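Side-chain contact in pyocin-S2 (Pseudomonas aeruginosa, PDB 5ODW), which is the N-terminal part of a bacteriocin that, as a whole, breaks down chromosomal DNA and inhibits lipid synthesis in sensitive cells: residues A114-A119 with D170-Q175. Residues are numbered along the deposited sequence; the frame is centred on the assembly and turned at random.
Sequences AKSLKA and DIYKAQ
Ser116 lies against the ring of Tyr172, where the helix spanning 96-121 packs on the long helix 153-204. Its CB sits over one ring face, displaced toward the rim on the hydroxyl side, 3.8 Å from Tyr172 CZ and 4.1 Å from the ring centroid. The approach is 21° off the ring normal, a CH-pi contact made by the methylene alone. The hydroxyl takes no part in it: swung back opposite its own carbonyl carbon, OG hydrogen-bonds to the carbonyl oxygen of Ala112, one turn back in the same helix.

One residue on, Leu117 and Tyr172 have the closest pair of CA atoms, 6.1 Å apart. Leu117 CB meets Tyr172 CB at 4.1 Å, while CG, anti to the backbone N (chi1 176°), carries the two methyls onward to the aliphatic base of Lys173. There CD2 lies 3.8 Å from Lys173 CG and CD1 is almost as close, the leucine branch lying nearly perpendicular across the lysine chain. Beyond CG the lysine runs extended, and its amino group forms a weak, long ion pair with Glu121.

The segment axes run roughly antiparallel, at 143°, and come within 9.4 Å. Lys113 and Ile120 of the first helix also touch the buried Tyr172, and the tyrosine hydroxyl makes a weak hydrogen bond to the backbone N of Ile23. No hydrogen bond or salt bridge spans the two segments; this pairing within the helical N-terminal part of the pyocin therefore rests on apolar and CH-pi packing, with the polar groups of Ser116 and Tyr172 engaged outside it.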
ATOM      1  N   ALA C 114      43.289 -34.352   2.512  1.00 50.00           N
ATOM      2  CA  ALA C 114      42.783 -34.704   1.191  1.00 51.05           C
ATOM      3  C   ALA C 114      41.263 -35.016   1.257  1.00 53.03           C
ATOM      4  O   ALA C 114      40.502 -34.533   0.411  1.00 52.08           O
ATOM      5  CB  ALA C 114      43.551 -35.908   0.655  1.00 53.04           C
ATOM      6  N   LYS C 115      40.842 -35.800   2.283  1.00 48.37           N
ATOM      7  CA  LYS C 115      39.455 -36.210   2.537  1.00 48.26           C
ATOM      8  C   LYS C 115      38.618 -34.974   2.803  1.00 52.90           C
ATOM      9  O   LYS C 115      37.577 -34.808   2.162  1.00 52.69           O
ATOM     10  CB  LYS C 115      39.399 -37.157   3.749  1.00 49.45           C
ATOM     11  CG  LYS C 115      38.114 -37.936   3.857  1.00 55.46           C
ATOM     12  CD  LYS C 115      38.417 -39.400   4.015  1.00 64.92           C
ATOM     13  CE  LYS C 115      37.192 -40.206   4.354  1.00 71.28           C
ATOM     14  NZ  LYS C 115      37.545 -41.595   4.767  1.00 73.99           N
ATOM     15  N   SER C 116      39.103 -34.088   3.733  1.00 49.13           N
ATOM     16  CA  SER C 116      38.482 -32.820   4.133  1.00 47.49           C
ATOM     17  C   SER C 116      38.309 -31.904   2.919  1.00 53.31           C
ATOM     18  O   SER C 116      37.215 -31.375   2.737  1.00 52.75           O
ATOM     19  CB  SER C 116      39.316 -32.114   5.199  1.00 47.27           C
ATOM     20  OG  SER C 116      39.666 -32.973   6.266  1.00 54.18           O
ATOM     21  N   LEU C 117      39.373 -31.748   2.079  1.00 50.75           N
ATOM     22  CA  LEU C 117      39.371 -30.933   0.856  1.00 50.60           C
ATOM     23  C   LEU C 117      38.384 -31.505  -0.159  1.00 59.50           C
ATOM     24  O   LEU C 117      37.646 -30.729  -0.771  1.00 59.89           O
ATOM     25  CB  LEU C 117      40.792 -30.829   0.254  1.00 49.98           C
ATOM     26  CG  LEU C 117      40.961 -30.102  -1.083  1.00 53.85           C
ATOM     27  CD1 LEU C 117      40.820 -28.605  -0.930  1.00 52.33           C
ATOM     28  CD2 LEU C 117      42.300 -30.395  -1.676  1.00 56.72           C
ATOM     29  N   LYS C 118      38.354 -32.863  -0.313  1.00 59.03           N
ATOM     30  CA  LYS C 118      37.438 -33.579  -1.215  1.00 61.09           C
ATOM     31  C   LYS C 118      35.970 -33.422  -0.754  1.00 66.21           C
ATOM     32  O   LYS C 118      35.095 -33.310  -1.602  1.00 67.61           O
ATOM     33  CB  LYS C 118      37.825 -35.071  -1.350  1.00 64.68           C
ATOM     34  CG  LYS C 118      36.978 -35.883  -2.343  1.00 77.37           C
ATOM     35  CD  LYS C 118      37.650 -37.194  -2.776  1.00 92.35           C
ATOM     36  CE  LYS C 118      36.757 -38.125  -3.573  1.00104.82           C
ATOM     37  NZ  LYS C 118      36.500 -37.646  -4.964  1.00112.40           N
ATOM     38  N   ALA C 119      35.711 -33.390   0.578  1.00 61.14           N
ATOM     39  CA  ALA C 119      34.368 -33.216   1.150  1.00 60.16           C
ATOM     40  C   ALA C 119      33.782 -31.842   0.800  1.00 62.46           C
ATOM     41  O   ALA C 119      32.574 -31.740   0.560  1.00 62.76           O
ATOM     42  CB  ALA C 119      34.410 -33.406   2.659  1.00 60.01           C
ATOM     43  N   ASP C 170      41.311 -23.403   0.465  1.00 44.88           N
ATOM     44  CA  ASP C 170      42.525 -22.779  -0.061  1.00 45.63           C
ATOM     45  C   ASP C 170      43.759 -23.290   0.730  1.00 47.67           C
ATOM     46  O   ASP C 170      44.741 -23.749   0.137  1.00 47.41           O
ATOM     47  CB  ASP C 170      42.408 -21.233  -0.031  1.00 47.75           C
ATOM     48  CG  ASP C 170      43.521 -20.505  -0.786  1.00 64.09           C
ATOM     49  OD1 ASP C 170      43.702 -20.780  -2.000  1.00 65.11           O
ATOM     50  OD2 ASP C 170      44.198 -19.647  -0.170  1.00 73.60           O
ATOM     51  N   ILE C 171      43.658 -23.246   2.068  1.00 42.97           N
ATOM     52  CA  ILE C 171      44.657 -23.694   3.034  1.00 42.96           C
ATOM     53  C   ILE C 171      44.964 -25.204   2.844  1.00 48.37           C
ATOM     54  O   ILE C 171      46.121 -25.550   2.599  1.00 48.70           O
ATOM     55  CB  ILE C 171      44.211 -23.316   4.490  1.00 44.89           C
ATOM     56  CG1 ILE C 171      44.067 -21.774   4.701  1.00 44.58           C
ATOM     57  CG2 ILE C 171      45.107 -23.948   5.555  1.00 45.31           C
ATOM     58  CD1 ILE C 171      45.290 -20.861   4.337  1.00 50.62           C
ATOM     59  N   TYR C 172      43.929 -26.078   2.917  1.00 45.62           N
ATOM     60  CA  TYR C 172      44.037 -27.536   2.726  1.00 46.20           C
ATOM     61  C   TYR C 172      44.774 -27.900   1.421  1.00 52.80           C
ATOM     62  O   TYR C 172      45.667 -28.744   1.472  1.00 55.23           O
ATOM     63  CB  TYR C 172      42.651 -28.214   2.732  1.00 47.17           C
ATOM     64  CG  TYR C 172      41.926 -28.315   4.063  1.00 47.54           C
ATOM     65  CD1 TYR C 172      42.570 -28.807   5.197  1.00 49.42           C
ATOM     66  CD2 TYR C 172      40.551 -28.103   4.144  1.00 47.56           C
ATOM     67  CE1 TYR C 172      41.888 -28.981   6.402  1.00 49.96           C
ATOM     68  CE2 TYR C 172      39.858 -28.266   5.342  1.00 47.81           C
ATOM     69  CZ  TYR C 172      40.529 -28.703   6.470  1.00 53.78           C
ATOM     70  OH  TYR C 172      39.835 -28.888   7.643  1.00 50.62           O
ATOM     71  N   LYS C 173      44.422 -27.248   0.267  1.00 47.34           N
ATOM     72  CA  LYS C 173      45.051 -27.439  -1.056  1.00 47.43           C
ATOM     73  C   LYS C 173      46.561 -27.174  -0.984  1.00 51.74           C
ATOM     74  O   LYS C 173      47.339 -27.934  -1.564  1.00 53.23           O
ATOM     75  CB  LYS C 173      44.431 -26.482  -2.105  1.00 49.75           C
ATOM     76  CG  LYS C 173      43.604 -27.141  -3.215  1.00 52.71           C
ATOM     77  CD  LYS C 173      43.070 -26.082  -4.200  1.00 60.42           C
ATOM     78  CE  LYS C 173      41.910 -26.527  -5.075  1.00 64.77           C
ATOM     79  NZ  LYS C 173      41.067 -25.377  -5.512  1.00 66.18           N
ATOM     80  N   ALA C 174      46.964 -26.091  -0.277  1.00 47.15           N
ATOM     81  CA  ALA C 174      48.353 -25.666  -0.082  1.00 46.98           C
ATOM     82  C   ALA C 174      49.113 -26.555   0.914  1.00 49.70           C
ATOM     83  O   ALA C 174      50.315 -26.782   0.731  1.00 49.80           O
ATOM     84  CB  ALA C 174      48.389 -24.225   0.383  1.00 47.23           C
ATOM     85  N   GLN C 175      48.414 -27.040   1.971  1.00 43.64           N
ATOM     86  CA  GLN C 175      48.976 -27.921   3.000  1.00 42.33           C
ATOM     87  C   GLN C 175      49.386 -29.267   2.424  1.00 47.55           C
ATOM     88  O   GLN C 175      50.404 -29.816   2.845  1.00 47.00           O
ATOM     89  CB  GLN C 175      48.005 -28.112   4.171  1.00 42.39           C
ATOM     90  CG  GLN C 175      48.014 -26.946   5.156  1.00 45.01           C
ATOM     91  CD  GLN C 175      47.175 -27.192   6.379  1.00 49.14           C
ATOM     92  OE1 GLN C 175      47.654 -27.101   7.504  1.00 45.61           O
ATOM     93  NE2 GLN C 175      45.895 -27.458   6.200  1.00 36.62           N
TER